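PDB 6RA3: putative dioxygenase (1H-3-hydroxy-4-oxoquinaldine 2,4-dioxygenase), which cleaves the ring of the Pseudomonas quinolone signal PQS with dioxygen, forming N-octanoylanthranilate and carbon monoxide, within an alpha/beta-hydrolase fold. Local coordinates for residues A[138-141]-A[142-145]; A[176-179]-A[180-184]; A[227-230]-A[231-235]. All coordinates share one frame; numbering follows the deposited sequence.

Overall arrangement
All three contacts are local and lie in series along the chain, so none nests in or crosses another. Contact 1 closes the tight turn between helices 129-137 and 144-156. Contact 2 follows at the start of helix 177-194. These two touch, with centres about 9 Å apart: Pro141 and Gln139 rest on Phe177, and Ile138 rests on Trp180. Both belong to the helical region between strands 116-120 and 209-214, where alpha/beta hydrolases commonly carry a cap. Contact 3 ends helix 221-232 in the core domain and leads to the outermost strand 236-240. Its centre is about 35 Å from that of contact 2, across the chain's centre.

Contact 1. Residues A[138-141]-A[142-145]; sequences IQDP and ERWK
The backbone turns on one carbonyl oxygen, Asp140 O, which accepts Arg143 N at 3.1 Å. Asp140 O also takes a weak bond from Trp144 N at 2.9 Å, where helix 144-156 begins. The side chain of Asp140 adds a second closure. With CG anti to the backbone N (chi1 -179°), the carboxylate reaches forward over the turn. Asp140 OD1 accepts Glu142 N at 3.0 Å, which makes an Asx turn. The other oxygen, Asp140 OD2, forms a salt bridge to Arg143 NH2 at 2.7 Å. The carboxylate and guanidinium planes are 77° apart, so this is not a flat paired bridge. Further along, Trp144 sets the edge of its indole against two carbonyls, with CD1 3.5 Å from Pro141 O. Its NE1 is hydrogen-bonded to Glu86 of the second subunit, so the turn borders the subunit interface. On the outer side, Glu142 OE1 lies 3.1 Å from Asp140 OD1, and the two carboxylates probably repel. Arg143 probably offsets part of this negative charge. The Asp140 carboxylate thus binds both ends of the turn, through OD1 to Glu142 N and through OD2 to Arg143.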
ATOM      1  N   ILE A 138     -29.212   8.037  -7.983  1.00 44.03           N
ATOM      2  CA  ILE A 138     -27.898   8.178  -7.352  1.00 48.12           C
ATOM      3  C   ILE A 138     -27.354   9.595  -7.437  1.00 44.41           C
ATOM      4  O   ILE A 138     -26.340   9.893  -6.788  1.00 39.82           O
ATOM      5  CB  ILE A 138     -26.865   7.193  -7.934  1.00 44.40           C
ATOM      6  CG1 ILE A 138     -26.635   7.455  -9.419  1.00 32.75           C
ATOM      7  CG2 ILE A 138     -27.297   5.758  -7.616  1.00 42.95           C
ATOM      8  CD1 ILE A 138     -25.883   6.334 -10.144  1.00 39.10           C
ATOM      9  N   GLN A 139     -28.009  10.483  -8.191  1.00 44.87           N
ATOM     10  CA  GLN A 139     -27.719  11.914  -8.139  1.00 41.26           C
ATOM     11  C   GLN A 139     -28.540  12.648  -7.090  1.00 36.33           C
ATOM     12  O   GLN A 139     -28.467  13.881  -7.019  1.00 35.73           O
ATOM     13  CB  GLN A 139     -27.962  12.562  -9.501  1.00 42.05           C
ATOM     14  CG  GLN A 139     -27.131  11.990 -10.615  1.00 37.20           C
ATOM     15  CD  GLN A 139     -27.536  12.583 -11.912  1.00 39.77           C
ATOM     16  OE1 GLN A 139     -27.662  13.807 -12.027  1.00 34.46           O
ATOM     17  NE2 GLN A 139     -27.791  11.735 -12.895  1.00 34.74           N
ATOM     18  N   ASP A 140     -29.290  11.918  -6.271  1.00 34.84           N
ATOM     19  CA  ASP A 140     -30.155  12.502  -5.263  1.00 41.00           C
ATOM     20  C   ASP A 140     -29.461  12.458  -3.908  1.00 39.61           C
ATOM     21  O   ASP A 140     -29.240  11.357  -3.376  1.00 36.32           O
ATOM     22  CB  ASP A 140     -31.490  11.749  -5.205  1.00 42.04           C
ATOM     23  CG  ASP A 140     -32.466  12.331  -4.162  1.00 48.50           C
ATOM     24  OD1 ASP A 140     -32.059  13.190  -3.355  1.00 49.27           O
ATOM     25  OD2 ASP A 140     -33.645  11.921  -4.148  1.00 50.85           O
ATOM     26  N   PRO A 141     -29.132  13.605  -3.304  1.00 43.10           N
ATOM     27  CA  PRO A 141     -28.376  13.580  -2.043  1.00 41.46           C
ATOM     28  C   PRO A 141     -29.030  12.770  -0.936  1.00 49.96           C
ATOM     29  O   PRO A 141     -28.313  12.242  -0.072  1.00 49.36           O
ATOM     30  CB  PRO A 141     -28.296  15.065  -1.666  1.00 45.39           C
ATOM     31  CG  PRO A 141     -28.415  15.793  -2.934  1.00 41.49           C
ATOM     32  CD  PRO A 141     -29.335  14.985  -3.788  1.00 42.85           C
ATOM     33  N   GLU A 142     -30.367  12.656  -0.932  1.00 48.39           N
ATOM     34  CA  GLU A 142     -31.077  11.962   0.139  1.00 51.78           C
ATOM     35  C   GLU A 142     -31.335  10.485  -0.143  1.00 47.84           C
ATOM     36  O   GLU A 142     -31.685   9.752   0.785  1.00 51.28           O
ATOM     37  CB  GLU A 142     -32.419  12.660   0.433  1.00 50.40           C
ATOM     38  CG  GLU A 142     -32.271  14.074   0.965  1.00 69.57           C
ATOM     39  CD  GLU A 142     -32.238  15.124  -0.141  1.00 92.55           C
ATOM     40  OE1 GLU A 142     -33.059  15.035  -1.085  1.00 92.97           O
ATOM     41  OE2 GLU A 142     -31.386  16.040  -0.067  1.00 93.86           O
ATOM     42  N   ARG A 143     -31.175  10.020  -1.380  1.00 47.67           N
ATOM     43  CA  ARG A 143     -31.522   8.641  -1.713  1.00 47.71           C
ATOM     44  C   ARG A 143     -30.456   7.934  -2.547  1.00 49.88           C
ATOM     45  O   ARG A 143     -30.678   6.797  -2.983  1.00 42.33           O
ATOM     46  CB  ARG A 143     -32.872   8.610  -2.437  1.00 59.43           C
ATOM     47  CG  ARG A 143     -34.057   8.642  -1.468  1.00 59.93           C
ATOM     48  CD  ARG A 143     -35.407   8.780  -2.172  1.00 59.95           C
ATOM     49  NE  ARG A 143     -35.548  10.101  -2.781  1.00 69.88           N
ATOM     50  CZ  ARG A 143     -35.869  11.213  -2.116  1.00 72.37           C
ATOM     51  NH1 ARG A 143     -36.090  11.181  -0.805  1.00 71.68           N
ATOM     52  NH2 ARG A 143     -35.963  12.369  -2.764  1.00 73.22           N
ATOM     53  N   TRP A 144     -29.282   8.539  -2.735  1.00 43.52           N
ATOM     54  CA  TRP A 144     -28.287   7.918  -3.600  1.00 47.63           C
ATOM     55  C   TRP A 144     -27.908   6.523  -3.100  1.00 40.10           C
ATOM     56  O   TRP A 144     -27.703   5.610  -3.904  1.00 42.92           O
ATOM     57  CB  TRP A 144     -27.055   8.816  -3.714  1.00 43.60           C
ATOM     58  CG  TRP A 144     -26.209   8.827  -2.474  1.00 46.59           C
ATOM     59  CD1 TRP A 144     -26.294   9.695  -1.426  1.00 42.92           C
ATOM     60  CD2 TRP A 144     -25.152   7.908  -2.154  1.00 50.32           C
ATOM     61  NE1 TRP A 144     -25.355   9.376  -0.473  1.00 48.18           N
ATOM     62  CE2 TRP A 144     -24.636   8.287  -0.897  1.00 50.24           C
ATOM     63  CE3 TRP A 144     -24.590   6.805  -2.813  1.00 53.65           C
ATOM     64  CZ2 TRP A 144     -23.583   7.598  -0.278  1.00 50.44           C
ATOM     65  CZ3 TRP A 144     -23.535   6.127  -2.205  1.00 51.33           C
ATOM     66  CH2 TRP A 144     -23.051   6.525  -0.940  1.00 55.12           C
ATOM     67  N   LYS A 145     -27.844   6.328  -1.784  1.00 37.62           N
ATOM     68  CA  LYS A 145     -27.554   4.997  -1.259  1.00 46.79           C
ATOM     69  C   LYS A 145     -28.632   4.003  -1.676  1.00 50.58           C
ATOM     70  O   LYS A 145     -28.334   2.836  -1.964  1.00 50.70           O
ATOM     71  CB  LYS A 145     -27.434   5.025   0.268  1.00 46.80           C
ATOM     72  CG  LYS A 145     -26.300   5.869   0.801  1.00 46.52           C
ATOM     73  CD  LYS A 145     -26.266   5.878   2.326  1.00 49.08           C
ATOM     74  CE  LYS A 145     -25.178   6.843   2.840  1.00 54.92           C
ATOM     75  NZ  LYS A 145     -24.665   6.522   4.232  1.00 51.63           N
TER

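Contact 2. Residues A[176-179]-A[180-184]; sequences GFDM and WARAG
Asp178 and Arg182 both hold CG anti to the backbone N, with chi1 of 170° and 172°. The two side chains therefore leave the helix side by side and point the same way. A bend at chi3 of Arg182 (-53°) then turns the guanidinium end-on to the carboxylate. Arg182 NH1 bonds to Asp178 OD2 at 2.9 Å, and Arg182 NH2 bonds to Asp178 OD1 at 3.0 Å. The first oxygen lies in the guanidinium plane but is met from above the carboxylate plane. The second is met on its syn side, though tilted out of the carboxylate plane. The two groups are thus twisted rather than coplanar. Met179 is bent along its chain and brings its sulfur to the guanidinium edge, where Arg182 NH1 makes a weak bond to Met179 SD at 3.5 Å. The backbone here is the first turn of helix 177-194, with Ala181 N donating to Phe177 O at 2.7 Å. Ala181 CB also sits over one face of the Phe177 ring, 3.9 Å from its centroid, as a CH-pi contact. The indole of Trp180 points its edge at Gly176, with CD1 3.2 Å from Gly176 O, and its ring meets Trp144. This helix lies near the active site: the side chain of Ala183 is about 7 Å from that of His97, the probable substrate-binding residue. The remaining guanidinium nitrogen of Arg182, NE, forms a salt bridge with Asp68. Two carboxylates thus hold the buried guanidinium, fix its rotation and probably balance its charge, tying helix 177-194 to the loop that carries Asp68.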
ATOM      1  N   GLY A 176     -18.718   7.922  -2.140  1.00 29.43           N
ATOM      2  CA  GLY A 176     -19.988   8.391  -1.616  1.00 41.33           C
ATOM      3  C   GLY A 176     -20.807   9.089  -2.666  1.00 39.13           C
ATOM      4  O   GLY A 176     -20.741   8.763  -3.856  1.00 33.64           O
ATOM      5  N   PHE A 177     -21.589  10.070  -2.216  1.00 39.52           N
ATOM      6  CA  PHE A 177     -22.523  10.736  -3.112  1.00 33.97           C
ATOM      7  C   PHE A 177     -21.798  11.407  -4.267  1.00 32.60           C
ATOM      8  O   PHE A 177     -22.217  11.277  -5.425  1.00 24.63           O
ATOM      9  CB  PHE A 177     -23.365  11.754  -2.341  1.00 38.69           C
ATOM     10  CG  PHE A 177     -24.155  12.661  -3.233  1.00 39.99           C
ATOM     11  CD1 PHE A 177     -25.278  12.191  -3.882  1.00 38.20           C
ATOM     12  CD2 PHE A 177     -23.743  13.963  -3.463  1.00 36.06           C
ATOM     13  CE1 PHE A 177     -26.010  13.023  -4.729  1.00 37.41           C
ATOM     14  CE2 PHE A 177     -24.460  14.795  -4.292  1.00 41.43           C
ATOM     15  CZ  PHE A 177     -25.600  14.324  -4.930  1.00 41.00           C
ATOM     16  N   ASP A 178     -20.671  12.078  -3.994  1.00 28.19           N
ATOM     17  CA  ASP A 178     -19.962  12.773  -5.070  1.00 32.25           C
ATOM     18  C   ASP A 178     -19.675  11.856  -6.273  1.00 29.00           C
ATOM     19  O   ASP A 178     -19.919  12.219  -7.430  1.00 27.01           O
ATOM     20  CB  ASP A 178     -18.661  13.373  -4.534  1.00 32.88           C
ATOM     21  CG  ASP A 178     -17.755  13.893  -5.640  1.00 30.86           C
ATOM     22  OD1 ASP A 178     -17.988  15.017  -6.123  1.00 33.72           O
ATOM     23  OD2 ASP A 178     -16.784  13.189  -6.032  1.00 35.01           O
ATOM     24  N   MET A 179     -19.123  10.680  -6.029  1.00 28.05           N
ATOM     25  CA  MET A 179     -18.693   9.859  -7.154  1.00 26.57           C
ATOM     26  C   MET A 179     -19.873   9.122  -7.767  1.00 28.37           C
ATOM     27  O   MET A 179     -19.934   8.962  -8.988  1.00 26.76           O
ATOM     28  CB  MET A 179     -17.608   8.853  -6.726  1.00 31.00           C
ATOM     29  CG  MET A 179     -16.852   8.218  -7.938  1.00 25.10           C
ATOM     30  SD  MET A 179     -15.988   9.362  -8.942  1.00 30.59           S
ATOM     31  CE  MET A 179     -14.500   9.697  -7.954  1.00 36.68           C
ATOM     32  N   TRP A 180     -20.805   8.659  -6.936  1.00 25.68           N
ATOM     33  CA  TRP A 180     -21.998   7.998  -7.454  1.00 33.62           C
ATOM     34  C   TRP A 180     -22.892   8.956  -8.238  1.00 36.38           C
ATOM     35  O   TRP A 180     -23.436   8.583  -9.285  1.00 34.20           O
ATOM     36  CB  TRP A 180     -22.749   7.355  -6.302  1.00 39.39           C
ATOM     37  CG  TRP A 180     -22.121   6.078  -5.957  1.00 44.93           C
ATOM     38  CD1 TRP A 180     -21.190   5.848  -4.988  1.00 46.00           C
ATOM     39  CD2 TRP A 180     -22.336   4.831  -6.618  1.00 53.68           C
ATOM     40  NE1 TRP A 180     -20.822   4.524  -4.993  1.00 48.13           N
ATOM     41  CE2 TRP A 180     -21.512   3.877  -5.987  1.00 57.14           C
ATOM     42  CE3 TRP A 180     -23.151   4.425  -7.683  1.00 50.64           C
ATOM     43  CZ2 TRP A 180     -21.480   2.543  -6.386  1.00 54.79           C
ATOM     44  CZ3 TRP A 180     -23.119   3.104  -8.075  1.00 56.77           C
ATOM     45  CH2 TRP A 180     -22.286   2.176  -7.429  1.00 52.58           C
ATOM     46  N   ALA A 181     -23.067  10.188  -7.754  1.00 32.66           N
ATOM     47  CA  ALA A 181     -23.775  11.189  -8.548  1.00 35.75           C
ATOM     48  C   ALA A 181     -23.063  11.423  -9.873  1.00 30.88           C
ATOM     49  O   ALA A 181     -23.704  11.481 -10.929  1.00 31.44           O
ATOM     50  CB  ALA A 181     -23.933  12.504  -7.757  1.00 33.37           C
ATOM     51  N   ARG A 182     -21.736  11.520  -9.858  1.00 27.55           N
ATOM     52  CA  ARG A 182     -21.012  11.797 -11.102  1.00 32.15           C
ATOM     53  C   ARG A 182     -21.162  10.655 -12.101  1.00 33.23           C
ATOM     54  O   ARG A 182     -21.294  10.889 -13.310  1.00 27.98           O
ATOM     55  CB  ARG A 182     -19.525  12.049 -10.828  1.00 30.04           C
ATOM     56  CG  ARG A 182     -18.647  12.152 -12.085  1.00 33.60           C
ATOM     57  CD  ARG A 182     -17.225  12.567 -11.718  1.00 37.18           C
ATOM     58  NE  ARG A 182     -17.257  13.777 -10.907  1.00 35.61           N
ATOM     59  CZ  ARG A 182     -17.031  13.847  -9.598  1.00 36.85           C
ATOM     60  NH1 ARG A 182     -16.708  12.760  -8.886  1.00 32.43           N
ATOM     61  NH2 ARG A 182     -17.142  15.032  -8.992  1.00 34.60           N
ATOM     62  N   ALA A 183     -21.112   9.413 -11.612  1.00 33.50           N
ATOM     63  CA  ALA A 183     -21.353   8.255 -12.466  1.00 34.54           C
ATOM     64  C   ALA A 183     -22.714   8.369 -13.140  1.00 35.47           C
ATOM     65  O   ALA A 183     -22.835   8.178 -14.355  1.00 32.06           O
ATOM     66  CB  ALA A 183     -21.273   6.974 -11.640  1.00 29.88           C
ATOM     67  N   GLY A 184     -23.744   8.694 -12.358  1.00 34.26           N
ATOM     68  CA  GLY A 184     -25.084   8.895 -12.877  1.00 35.32           C
ATOM     69  C   GLY A 184     -25.084   9.846 -14.042  1.00 33.28           C
ATOM     70  O   GLY A 184     -25.574   9.505 -15.117  1.00 34.51           O
TER

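Contact 3. Residues A[227-230]-A[231-235]; sequences DDFA and ARHPW
The imidazole of His233 lies over one face of the Phe229 ring, on the dense side of this helix end. His233 ND1 sits above the ring centre, 3.7 Å from Phe229 CZ. The ring planes are inclined by 39°, so the pair is oblique. Trp235 joins from a different direction. Trp235 CH2 comes within 3.7 Å of Phe229 CE2, and the three residues make an aromatic cluster. Phe229 is the buried member, with CG anti to the backbone N (chi1 -158°), which sets the ring beside Arg232 and His233. Its carbonyl oxygen also collects donors as the helix stops. Phe229 O receives weak bonds from His233 N at 3.1 Å and from His233 ND1 at 3.4 Å. His233 is the first residue to leave helical geometry. The chain here completes a beta-alpha-beta crossover: strand 209-214, helix 221-232, then the parallel strand 236-240. Trp235 already bonds through its backbone to Ile210, while helix 197-202 packs on the cluster through Met198, Met201 and Glu202. The other side is exposed, and its side chains are more loosely held. There Asp228 and Arg232, one helical turn apart, form a salt bridge in which Arg232 NE approaches Asp228 OD1 at 3.0 Å, nearly along the C-O axis. Arg232 NH2 adds a weak bond to the same Asp228 OD1 at 3.3 Å, leaving OD2 outside the grip. The carboxylate and guanidinium planes stand 85° apart. Arg232 also borders the packed side: Arg232 NH2 meets the edge of the Phe229 ring, 3.5 Å from CD1. Its NH1 has a long, weak ion pair with Glu202. The backbone stays regular on this face, with Ala231 N bonding to Asp227 O at 2.7 Å.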
ATOM      1  N   ASP A 227     -25.442 -10.638 -32.818  1.00 55.78           N
ATOM      2  CA  ASP A 227     -25.373 -11.337 -34.106  1.00 54.81           C
ATOM      3  C   ASP A 227     -25.557 -10.364 -35.251  1.00 53.78           C
ATOM      4  O   ASP A 227     -24.766 -10.324 -36.198  1.00 47.34           O
ATOM      5  CB  ASP A 227     -26.458 -12.414 -34.182  1.00 62.96           C
ATOM      6  CG  ASP A 227     -26.262 -13.508 -33.169  1.00 64.49           C
ATOM      7  OD1 ASP A 227     -25.081 -13.811 -32.896  1.00 71.62           O
ATOM      8  OD2 ASP A 227     -27.261 -14.071 -32.656  1.00 54.75           O
ATOM      9  N   ASP A 228     -26.636  -9.587 -35.164  1.00 54.27           N
ATOM     10  CA  ASP A 228     -26.957  -8.561 -36.143  1.00 54.92           C
ATOM     11  C   ASP A 228     -25.809  -7.579 -36.294  1.00 54.43           C
ATOM     12  O   ASP A 228     -25.385  -7.258 -37.410  1.00 52.30           O
ATOM     13  CB  ASP A 228     -28.239  -7.859 -35.679  1.00 60.91           C
ATOM     14  CG  ASP A 228     -28.879  -7.007 -36.747  1.00 63.32           C
ATOM     15  OD1 ASP A 228     -28.173  -6.196 -37.401  1.00 75.93           O
ATOM     16  OD2 ASP A 228     -30.116  -7.148 -36.910  1.00 72.46           O
ATOM     17  N   PHE A 229     -25.293  -7.080 -35.167  1.00 58.81           N
ATOM     18  CA  PHE A 229     -24.163  -6.160 -35.226  1.00 55.81           C
ATOM     19  C   PHE A 229     -22.921  -6.873 -35.756  1.00 46.03           C
ATOM     20  O   PHE A 229     -22.196  -6.332 -36.599  1.00 42.20           O
ATOM     21  CB  PHE A 229     -23.918  -5.555 -33.835  1.00 52.59           C
ATOM     22  CG  PHE A 229     -23.160  -4.264 -33.871  1.00 53.59           C
ATOM     23  CD1 PHE A 229     -23.801  -3.075 -34.184  1.00 55.23           C
ATOM     24  CD2 PHE A 229     -21.800  -4.237 -33.610  1.00 54.56           C
ATOM     25  CE1 PHE A 229     -23.105  -1.881 -34.243  1.00 57.06           C
ATOM     26  CE2 PHE A 229     -21.097  -3.059 -33.661  1.00 53.43           C
ATOM     27  CZ  PHE A 229     -21.749  -1.869 -33.979  1.00 60.97           C
ATOM     28  N   ALA A 230     -22.697  -8.113 -35.314  1.00 40.45           N
ATOM     29  CA  ALA A 230     -21.515  -8.859 -35.744  1.00 49.87           C
ATOM     30  C   ALA A 230     -21.579  -9.216 -37.227  1.00 51.62           C
ATOM     31  O   ALA A 230     -20.540  -9.246 -37.900  1.00 46.43           O
ATOM     32  CB  ALA A 230     -21.357 -10.125 -34.899  1.00 48.66           C
ATOM     33  N   ALA A 231     -22.785  -9.483 -37.751  1.00 53.34           N
ATOM     34  CA  ALA A 231     -22.946  -9.753 -39.180  1.00 46.74           C
ATOM     35  C   ALA A 231     -22.680  -8.522 -40.038  1.00 47.39           C
ATOM     36  O   ALA A 231     -22.174  -8.655 -41.158  1.00 47.93           O
ATOM     37  CB  ALA A 231     -24.343 -10.290 -39.441  1.00 43.89           C
ATOM     38  N   ARG A 232     -23.001  -7.322 -39.538  1.00 46.59           N
ATOM     39  CA  ARG A 232     -22.765  -6.089 -40.291  1.00 52.10           C
ATOM     40  C   ARG A 232     -21.298  -5.682 -40.303  1.00 54.80           C
ATOM     41  O   ARG A 232     -20.848  -5.004 -41.234  1.00 53.33           O
ATOM     42  CB  ARG A 232     -23.565  -4.930 -39.689  1.00 59.01           C
ATOM     43  CG  ARG A 232     -25.019  -4.809 -40.096  1.00 62.45           C
ATOM     44  CD  ARG A 232     -25.665  -3.615 -39.362  1.00 75.47           C
ATOM     45  NE  ARG A 232     -26.187  -3.981 -38.034  1.00 83.33           N
ATOM     46  CZ  ARG A 232     -26.368  -3.133 -37.018  1.00 80.68           C
ATOM     47  NH1 ARG A 232     -26.053  -1.843 -37.143  1.00 77.11           N
ATOM     48  NH2 ARG A 232     -26.854  -3.583 -35.857  1.00 69.37           N
ATOM     49  N   HIS A 233     -20.557  -6.033 -39.258  1.00 59.99           N
ATOM     50  CA  HIS A 233     -19.245  -5.444 -38.989  1.00 59.74           C
ATOM     51  C   HIS A 233     -18.255  -6.566 -38.713  1.00 54.49           C
ATOM     52  O   HIS A 233     -18.340  -7.206 -37.642  1.00 46.09           O
ATOM     53  CB  HIS A 233     -19.302  -4.485 -37.799  1.00 57.29           C
ATOM     54  CG  HIS A 233     -20.179  -3.287 -38.021  1.00 62.01           C
ATOM     55  ND1 HIS A 233     -21.438  -3.177 -37.470  1.00 54.72           N
ATOM     56  CD2 HIS A 233     -19.977  -2.151 -38.729  1.00 62.10           C
ATOM     57  CE1 HIS A 233     -21.974  -2.025 -37.829  1.00 55.76           C
ATOM     58  NE2 HIS A 233     -21.106  -1.379 -38.586  1.00 54.60           N
ATOM     59  N   PRO A 234     -17.338  -6.857 -39.642  1.00 58.84           N
ATOM     60  CA  PRO A 234     -16.333  -7.902 -39.379  1.00 56.56           C
ATOM     61  C   PRO A 234     -15.531  -7.672 -38.106  1.00 51.97           C
ATOM     62  O   PRO A 234     -15.164  -8.647 -37.446  1.00 47.52           O
ATOM     63  CB  PRO A 234     -15.435  -7.844 -40.627  1.00 51.74           C
ATOM     64  CG  PRO A 234     -16.329  -7.309 -41.706  1.00 54.56           C
ATOM     65  CD  PRO A 234     -17.210  -6.299 -41.004  1.00 54.93           C
ATOM     66  N   TRP A 235     -15.258  -6.413 -37.735  1.00 52.43           N
ATOM     67  CA  TRP A 235     -14.369  -6.137 -36.607  1.00 48.50           C
ATOM     68  C   TRP A 235     -15.005  -6.401 -35.254  1.00 47.21           C
ATOM     69  O   TRP A 235     -14.299  -6.351 -34.243  1.00 49.34           O
ATOM     70  CB  TRP A 235     -13.876  -4.686 -36.651  1.00 55.43           C
ATOM     71  CG  TRP A 235     -14.900  -3.678 -37.031  1.00 53.85           C
ATOM     72  CD1 TRP A 235     -15.067  -3.107 -38.263  1.00 55.20           C
ATOM     73  CD2 TRP A 235     -15.904  -3.103 -36.180  1.00 54.83           C
ATOM     74  NE1 TRP A 235     -16.113  -2.211 -38.231  1.00 58.46           N
ATOM     75  CE2 TRP A 235     -16.641  -2.190 -36.963  1.00 58.88           C
ATOM     76  CE3 TRP A 235     -16.247  -3.268 -34.832  1.00 52.61           C
ATOM     77  CZ2 TRP A 235     -17.703  -1.444 -36.441  1.00 56.42           C
ATOM     78  CZ3 TRP A 235     -17.309  -2.529 -34.315  1.00 54.47           C
ATOM     79  CH2 TRP A 235     -18.019  -1.631 -35.118  1.00 58.87           C
TER